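Local coordinates for probable enoyl-CoA hydratase/isomerase (Mycobacterium abscessus, PDB 3SWX), which probably catalyses the hydration or isomerisation of enoyl-coenzyme A thioesters, as a member of the crotonase-like enoyl-CoA hydratase/isomerase family, at the interface of chains A and B. Sequence-based numbering; all coordinates share one arbitrary frame. Chains: chain A/B, Probable enoyl-CoA hydratase/isomerase.

The interface of chains A and B. Residues chain A 214, 218, 233-234, 237-238, 241; chain B 145-147, 151.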
loop_
_atom_site.group_PDB
_atom_site.type_symbol
_atom_site.label_atom_id
_atom_site.label_comp_id
_atom_site.label_asym_id
_atom_site.label_seq_id
_atom_site.Cartn_x
_atom_site.Cartn_y
_atom_site.Cartn_z
ATOM N N ALA A 214 -15.267 -13.302 -8.840
ATOM C CA ALA A 214 -15.613 -11.893 -9.056
ATOM C C ALA A 214 -14.754 -10.956 -8.183
ATOM O O ALA A 214 -14.295 -9.886 -8.634
ATOM C CB ALA A 214 -17.131 -11.667 -8.784
ATOM N N ASN A 218 -12.371 -8.328 -10.126
ATOM C CA ASN A 218 -12.559 -6.880 -9.956
ATOM C C ASN A 218 -11.367 -6.228 -9.266
ATOM O O ASN A 218 -10.961 -5.126 -9.634
ATOM C CB ASN A 218 -13.854 -6.554 -9.204
ATOM C CG ASN A 218 -14.201 -5.093 -9.293
ATOM O OD1 ASN A 218 -13.860 -4.319 -8.410
ATOM N ND2 ASN A 218 -14.823 -4.695 -10.398
ATOM N N GLN A 233 -17.715 -1.780 -13.109
ATOM C CA GLN A 233 -18.139 -3.172 -13.128
ATOM C C GLN A 233 -18.878 -3.590 -11.865
ATOM O O GLN A 233 -19.443 -4.671 -11.822
ATOM C CB GLN A 233 -16.935 -4.122 -13.280
ATOM C CG GLN A 233 -16.121 -3.978 -14.544
ATOM C CD GLN A 233 -16.910 -4.216 -15.805
ATOM O OE1 GLN A 233 -17.866 -4.981 -15.824
ATOM N NE2 GLN A 233 -16.493 -3.578 -16.877
ATOM N N LEU A 234 -18.852 -2.768 -10.823
ATOM C CA LEU A 234 -19.326 -3.239 -9.510
ATOM C C LEU A 234 -20.768 -3.736 -9.545
ATOM O O LEU A 234 -21.048 -4.895 -9.194
ATOM C CB LEU A 234 -19.151 -2.157 -8.443
ATOM C CG LEU A 234 -17.693 -1.882 -8.070
ATOM C CD1 LEU A 234 -17.583 -0.789 -7.025
ATOM C CD2 LEU A 234 -17.011 -3.187 -7.563
ATOM N N THR A 237 -21.656 -6.539 -12.232
ATOM C CA THR A 237 -21.200 -7.825 -11.728
ATOM C C THR A 237 -22.096 -8.383 -10.633
ATOM O O THR A 237 -22.451 -9.548 -10.669
ATOM C CB THR A 237 -19.772 -7.726 -11.228
ATOM O OG1 THR A 237 -18.943 -7.416 -12.340
ATOM C CG2 THR A 237 -19.320 -9.019 -10.588
ATOM N N VAL A 238 -22.491 -7.562 -9.670
ATOM C CA VAL A 238 -23.379 -8.055 -8.629
ATOM C C VAL A 238 -24.732 -8.447 -9.212
ATOM O O VAL A 238 -25.350 -9.428 -8.767
ATOM C CB VAL A 238 -23.507 -7.084 -7.431
ATOM C CG1 VAL A 238 -24.600 -6.034 -7.640
ATOM C CG2 VAL A 238 -23.770 -7.888 -6.169
ATOM N N LEU A 241 -24.391 -11.867 -10.675
ATOM C CA LEU A 241 -24.339 -12.822 -9.564
ATOM C C LEU A 241 -25.726 -13.062 -8.930
ATOM O O LEU A 241 -26.023 -14.188 -8.529
ATOM C CB LEU A 241 -23.335 -12.392 -8.489
ATOM C CG LEU A 241 -21.856 -12.419 -8.889
ATOM C CD1 LEU A 241 -20.979 -11.804 -7.786
ATOM C CD2 LEU A 241 -21.399 -13.827 -9.221
ATOM N N TYR B 145 -20.602 -10.909 -3.906
ATOM C CA TYR B 145 -19.240 -10.473 -3.602
ATOM C C TYR B 145 -19.311 -9.020 -3.115
ATOM O O TYR B 145 -20.381 -8.388 -3.212
ATOM C CB TYR B 145 -18.328 -10.638 -4.838
ATOM C CG TYR B 145 -18.353 -9.455 -5.779
ATOM C CD1 TYR B 145 -19.549 -9.050 -6.377
ATOM C CD2 TYR B 145 -17.194 -8.741 -6.080
ATOM C CE1 TYR B 145 -19.597 -7.953 -7.231
ATOM C CE2 TYR B 145 -17.229 -7.640 -6.959
ATOM C CZ TYR B 145 -18.441 -7.246 -7.517
ATOM O OH TYR B 145 -18.517 -6.171 -8.380
ATOM N N PRO B 146 -18.200 -8.491 -2.583
ATOM C CA PRO B 146 -18.207 -7.088 -2.152
ATOM C C PRO B 146 -18.312 -6.106 -3.316
ATOM O O PRO B 146 -17.414 -6.021 -4.164
ATOM C CB PRO B 146 -16.853 -6.914 -1.426
ATOM C CG PRO B 146 -16.272 -8.299 -1.304
ATOM C CD PRO B 146 -16.876 -9.109 -2.407
ATOM N N PHE B 147 -19.381 -5.325 -3.332
ATOM C CA PHE B 147 -19.578 -4.402 -4.439
ATOM C C PHE B 147 -19.650 -2.930 -4.044
ATOM O O PHE B 147 -20.098 -2.102 -4.823
ATOM C CB PHE B 147 -20.781 -4.837 -5.265
ATOM C CG PHE B 147 -22.082 -4.785 -4.539
ATOM C CD1 PHE B 147 -22.981 -3.754 -4.783
ATOM C CD2 PHE B 147 -22.441 -5.795 -3.667
ATOM C CE1 PHE B 147 -24.209 -3.718 -4.141
ATOM C CE2 PHE B 147 -23.651 -5.769 -3.026
ATOM C CZ PHE B 147 -24.539 -4.727 -3.260
ATOM N N THR B 151 -13.133 -4.296 -3.060
ATOM C CA THR B 151 -12.257 -4.942 -4.039
ATOM C C THR B 151 -11.139 -4.017 -4.501
ATOM O O THR B 151 -10.057 -4.490 -4.852
ATOM C CB THR B 151 -13.024 -5.434 -5.262
ATOM O OG1 THR B 151 -13.784 -4.351 -5.824
ATOM C CG2 THR B 151 -13.950 -6.620 -4.867
#
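B:Tyr145 pushes its ring between two helices of chain A, 209-225 and 227-242, and hides more surface against the partner than any other residue of the patch, 88 Å². Its phenol OH donates a hydrogen bond of 2.9 Å to the main-chain O of A:Leu234. The donor lies in the carbonyl plane on a lone pair, at a C=O...O angle of 107°, and the acceptor in turn lies in the plane of the ring, at its edge, which suits a phenol hydroxyl; the bond anchors the ring's tip, while the flanking side chains restrict its rotation. Around the ring the packing is close. A:Ala214 CB, its methyl, sits over one face, 3.9 Å from B:Tyr145 CG and offset toward the rim. A:Leu241 brings CD1 to 3.4 Å from B:Tyr145 CD1, and A:Thr237 sets CG2 3.5 Å from B:Tyr145 CE1. With CG2 anti to the backbone N, that methyl faces the ring while OG1, beside the N, donates to the carbonyl O of A:Gln233 at 2.8 Å; A:Gln233 thus works from the second shell.

Next to the tyrosine, A:Val238 lays CG2 over the face of the B:Phe147 ring, 3.9 Å from the centroid, as a CH-pi contact. A:Leu234 lies between this cluster and B:Thr151, with CD2 near B:Tyr145 OH and CD1 3.6 Å from the main-chain O of B:Phe147. Contact is sparser toward B:Thr151, where it rests mainly on a polar pair: OG1 donates to the side-chain carbonyl OD1 of A:Asn218 at 2.6 Å, from 27° outside the carbonyl plane. The structure alone does not show how much water reaches this pair.

In the fold, the loop bearing B:Tyr145 and B:Phe147 leads into helix 150-158, whose first turn carries B:Thr151, and together they meet the C-terminal helices of chain A. The deposited assembly is a trimer, an arrangement common in this family.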